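PDB 3OV5: uncharacterized protein from Xanthomonas axonopodis pv. citri, which probably serves as VirB7, an outer-membrane component of a type IV secretion system, carrying a globular domain of the N0 type found in outer membrane transport proteins. Local coordinates for residues Y38-I47 and E58-Q66. Numbering follows the deposited sequence. Where two conformers were deposited one is given.
Sequences YTLIGPVSAI and ELSAVYAAQ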
loop_
_atom_site.group_PDB
_atom_site.type_symbol
_atom_site.label_atom_id
_atom_site.label_comp_id
_atom_site.label_asym_id
_atom_site.label_seq_id
_atom_site.Cartn_x
_atom_site.Cartn_y
_atom_site.Cartn_z
ATOM N N TYR A 38 6.250 7.884 4.056
ATOM C CA TYR A 38 5.475 8.190 5.265
ATOM C C TYR A 38 5.571 7.029 6.200
ATOM O O TYR A 38 5.588 5.860 5.782
ATOM C CB TYR A 38 3.980 8.400 4.942
ATOM C CG TYR A 38 3.778 9.658 4.187
ATOM C CD1 TYR A 38 3.916 10.904 4.831
ATOM C CD2 TYR A 38 3.510 9.651 2.833
ATOM C CE1 TYR A 38 3.816 12.073 4.157
ATOM C CE2 TYR A 38 3.370 10.857 2.158
ATOM C CZ TYR A 38 3.538 12.047 2.829
ATOM O OH TYR A 38 3.411 13.233 2.183
ATOM N N THR A 39 5.586 7.306 7.496
ATOM C CA THR A 39 5.501 6.232 8.452
ATOM C C THR A 39 4.148 5.535 8.300
ATOM O O THR A 39 3.166 6.113 7.837
ATOM C CB THR A 39 5.747 6.722 9.860
ATOM O OG1 THR A 39 6.135 5.596 10.647
ATOM C CG2 THR A 39 4.545 7.309 10.446
ATOM N N LEU A 40 4.094 4.278 8.732
ATOM C CA LEU A 40 2.833 3.588 8.877
ATOM C C LEU A 40 2.085 4.168 10.064
ATOM O O LEU A 40 2.641 4.254 11.175
ATOM C CB LEU A 40 3.068 2.084 9.100
ATOM C CG LEU A 40 3.770 1.392 7.927
ATOM C CD1 LEU A 40 4.086 -0.069 8.247
ATOM C CD2 LEU A 40 2.939 1.451 6.668
ATOM N N ILE A 41 0.821 4.516 9.865
ATOM C CA ILE A 41 -0.016 4.980 10.970
ATOM C C ILE A 41 -0.844 3.841 11.527
ATOM O O ILE A 41 -1.066 2.826 10.862
ATOM C CB ILE A 41 -0.881 6.200 10.552
ATOM C CG1 ILE A 41 -1.782 5.884 9.356
ATOM C CG2 ILE A 41 0.030 7.349 10.230
ATOM C CD1 ILE A 41 -2.847 6.977 9.160
ATOM N N GLY A 42 -1.282 4.004 12.769
ATOM C CA GLY A 42 -2.015 2.962 13.468
ATOM C C GLY A 42 -3.049 2.195 12.669
ATOM O O GLY A 42 -3.081 0.982 12.773
ATOM N N PRO A 43 -3.928 2.870 11.897
ATOM C CA PRO A 43 -4.965 2.168 11.134
ATOM C C PRO A 43 -4.442 1.100 10.171
ATOM O O PRO A 43 -5.198 0.212 9.788
ATOM C CB PRO A 43 -5.704 3.313 10.394
ATOM C CG PRO A 43 -5.412 4.509 11.112
ATOM C CD PRO A 43 -4.139 4.328 11.884
ATOM N N VAL A 44 -3.181 1.196 9.756
ATOM C CA VAL A 44 -2.628 0.147 8.902
ATOM C C VAL A 44 -2.633 -1.212 9.619
ATOM O O VAL A 44 -2.689 -2.256 8.961
ATOM C CB VAL A 44 -1.196 0.514 8.422
ATOM C CG1 VAL A 44 -0.583 -0.552 7.583
ATOM C CG2 VAL A 44 -1.178 1.805 7.669
ATOM N N SER A 45 -2.603 -1.189 10.961
ATOM C CA SER A 45 -2.597 -2.432 11.745
ATOM C C SER A 45 -3.898 -3.224 11.585
ATOM O O SER A 45 -3.939 -4.404 11.941
ATOM C CB SER A 45 -2.258 -2.101 13.187
ATOM O OG SER A 45 -0.890 -1.680 13.234
ATOM N N ALA A 46 -4.952 -2.635 11.047
ATOM C CA ALA A 46 -6.203 -3.345 10.803
ATOM C C ALA A 46 -6.132 -4.266 9.589
ATOM O O ALA A 46 -6.996 -5.129 9.429
ATOM C CB ALA A 46 -7.346 -2.347 10.643
ATOM N N ILE A 47 -5.152 -4.071 8.698
ATOM C CA ILE A 47 -5.176 -4.780 7.426
ATOM C C ILE A 47 -4.624 -6.183 7.597
ATOM O O ILE A 47 -3.499 -6.370 8.084
ATOM C CB ILE A 47 -4.354 -4.027 6.385
ATOM C CG1 ILE A 47 -4.903 -2.599 6.224
ATOM C CG2 ILE A 47 -4.343 -4.806 5.070
ATOM C CD1 ILE A 47 -4.060 -1.726 5.278
ATOM N N GLU A 58 -7.822 -0.881 1.312
ATOM C CA GLU A 58 -7.800 -0.466 2.716
ATOM C C GLU A 58 -6.682 0.537 2.945
ATOM O O GLU A 58 -6.862 1.552 3.631
ATOM C CB GLU A 58 -7.608 -1.656 3.646
ATOM C CG GLU A 58 -8.789 -2.602 3.729
ATOM C CD GLU A 58 -8.594 -3.641 4.824
ATOM O OE1 GLU A 58 -8.459 -3.217 5.987
ATOM O OE2 GLU A 58 -8.595 -4.857 4.524
ATOM N N LEU A 59 -5.511 0.235 2.403
ATOM C CA LEU A 59 -4.362 1.119 2.574
ATOM C C LEU A 59 -4.610 2.481 1.942
ATOM O O LEU A 59 -4.258 3.535 2.504
ATOM C CB LEU A 59 -3.126 0.453 2.020
ATOM C CG LEU A 59 -1.796 1.131 2.333
ATOM C CD1 LEU A 59 -1.548 1.195 3.830
ATOM C CD2 LEU A 59 -0.674 0.388 1.624
ATOM N N SER A 60 -5.209 2.454 0.750
ATOM C CA SER A 60 -5.612 3.678 0.087
ATOM C C SER A 60 -6.486 4.544 0.997
ATOM O O SER A 60 -6.265 5.749 1.125
ATOM C CB SER A 60 -6.355 3.312 -1.193
ATOM O OG SER A 60 -6.510 4.462 -1.999
ATOM N N ALA A 61 -7.485 3.938 1.629
ATOM C CA ALA A 61 -8.384 4.682 2.493
ATOM C C ALA A 61 -7.628 5.291 3.677
ATOM O O ALA A 61 -7.945 6.405 4.116
ATOM C CB ALA A 61 -9.505 3.806 2.972
ATOM N N VAL A 62 -6.623 4.564 4.199
ATOM C CA VAL A 62 -5.857 5.070 5.332
ATOM C C VAL A 62 -5.120 6.351 4.978
ATOM O O VAL A 62 -5.002 7.246 5.820
ATOM C CB VAL A 62 -4.896 3.981 5.846
ATOM C CG1 VAL A 62 -3.934 4.542 6.853
ATOM C CG2 VAL A 62 -5.674 2.799 6.439
ATOM N N TYR A 63 -4.595 6.423 3.734
ATOM C CA TYR A 63 -3.803 7.569 3.297
ATOM C C TYR A 63 -4.597 8.562 2.441
ATOM O O TYR A 63 -4.043 9.553 1.968
ATOM C CB TYR A 63 -2.491 7.099 2.613
ATOM C CG TYR A 63 -1.519 6.539 3.620
ATOM C CD1 TYR A 63 -1.590 5.206 4.017
ATOM C CD2 TYR A 63 -0.568 7.371 4.222
ATOM C CE1 TYR A 63 -0.735 4.717 5.016
ATOM C CE2 TYR A 63 0.303 6.882 5.223
ATOM C CZ TYR A 63 0.193 5.551 5.605
ATOM O OH TYR A 63 0.987 5.013 6.611
ATOM N N ALA A 64 -5.904 8.357 2.288
ATOM C CA ALA A 64 -6.727 9.234 1.444
ATOM C C ALA A 64 -6.729 10.662 1.939
ATOM O O ALA A 64 -6.745 11.590 1.121
ATOM C CB ALA A 64 -8.153 8.717 1.359
ATOM N N ALA A 65 -6.781 10.863 3.264
ATOM C CA ALA A 65 -6.868 12.240 3.786
ATOM C C ALA A 65 -5.570 13.001 3.585
ATOM O O ALA A 65 -5.581 14.240 3.662
ATOM C CB ALA A 65 -7.263 12.231 5.259
ATOM N N GLN A 66 -4.470 12.300 3.336
ATOM C CA GLN A 66 -3.200 12.892 2.917
ATOM C C GLN A 66 -3.147 13.181 1.410
ATOM O O GLN A 66 -2.176 13.731 0.926
ATOM C CB GLN A 66 -2.078 11.946 3.379
ATOM C CG GLN A 66 -0.654 12.389 3.181
ATOM C CD GLN A 66 -0.236 13.580 4.014
ATOM O OE1 GLN A 66 -1.042 14.347 4.512
ATOM N NE2 GLN A 66 1.050 13.719 4.225
HETATM O O HOH W 1 -9.553 -4.384 8.246
#
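The Y63 ring reaches from helix 52-63 against the backbone of T39-I41, with V44 CG2 4.0 Å from its CE1 and Y38 CB close to CE2 on the other side of the ring. Its hydroxyl donates to the carbonyl oxygen of T39, at the ring edge, 2.7 Å from OH to O. The bond meets the C=O at 128° and the donor is tilted 19° from the carbonyl plane. CG anti to the carbonyl carbon turns the Y63 ring to the 39-41 backbone; L15 of helix 15-24 and V68 of strand 68-73 also touch its side chain. V62, one residue back, sets CG1 against I41 CD1 at 3.5 Å, the two side chains running past each other in opposite senses, while its CG2 faces P43 CB. This N0-type domain combines two helices, a three-stranded mixed sheet and a small two-stranded sheet (6-7 with 48-49), the loop with the 3-10 turn 42-46 joining strands 29-32 and 48-49 across helix 52-63. V44 CG2 sits over L59 CD1 and V62 CG1, 3.9 and 4.0 Å away; L59 continues inward onto L15, M18 and L19. Beyond the 3-10 turn, I47 lays CG1 and CD1 along E58 CB, and CD1 lies 4.0 Å from L59 CB. One water donates both to A46 O and to E58 OE1, 2.8 Å from the latter, while Q54 holds OE2. At the far end chi1 of Q66, with CG anti to the backbone N, puts CG over one face of the Y38 ring; the bend at chi2 turns the amide, its plane 78° from the ring, so that NE2 comes 3.2 Å from Y38 CE1.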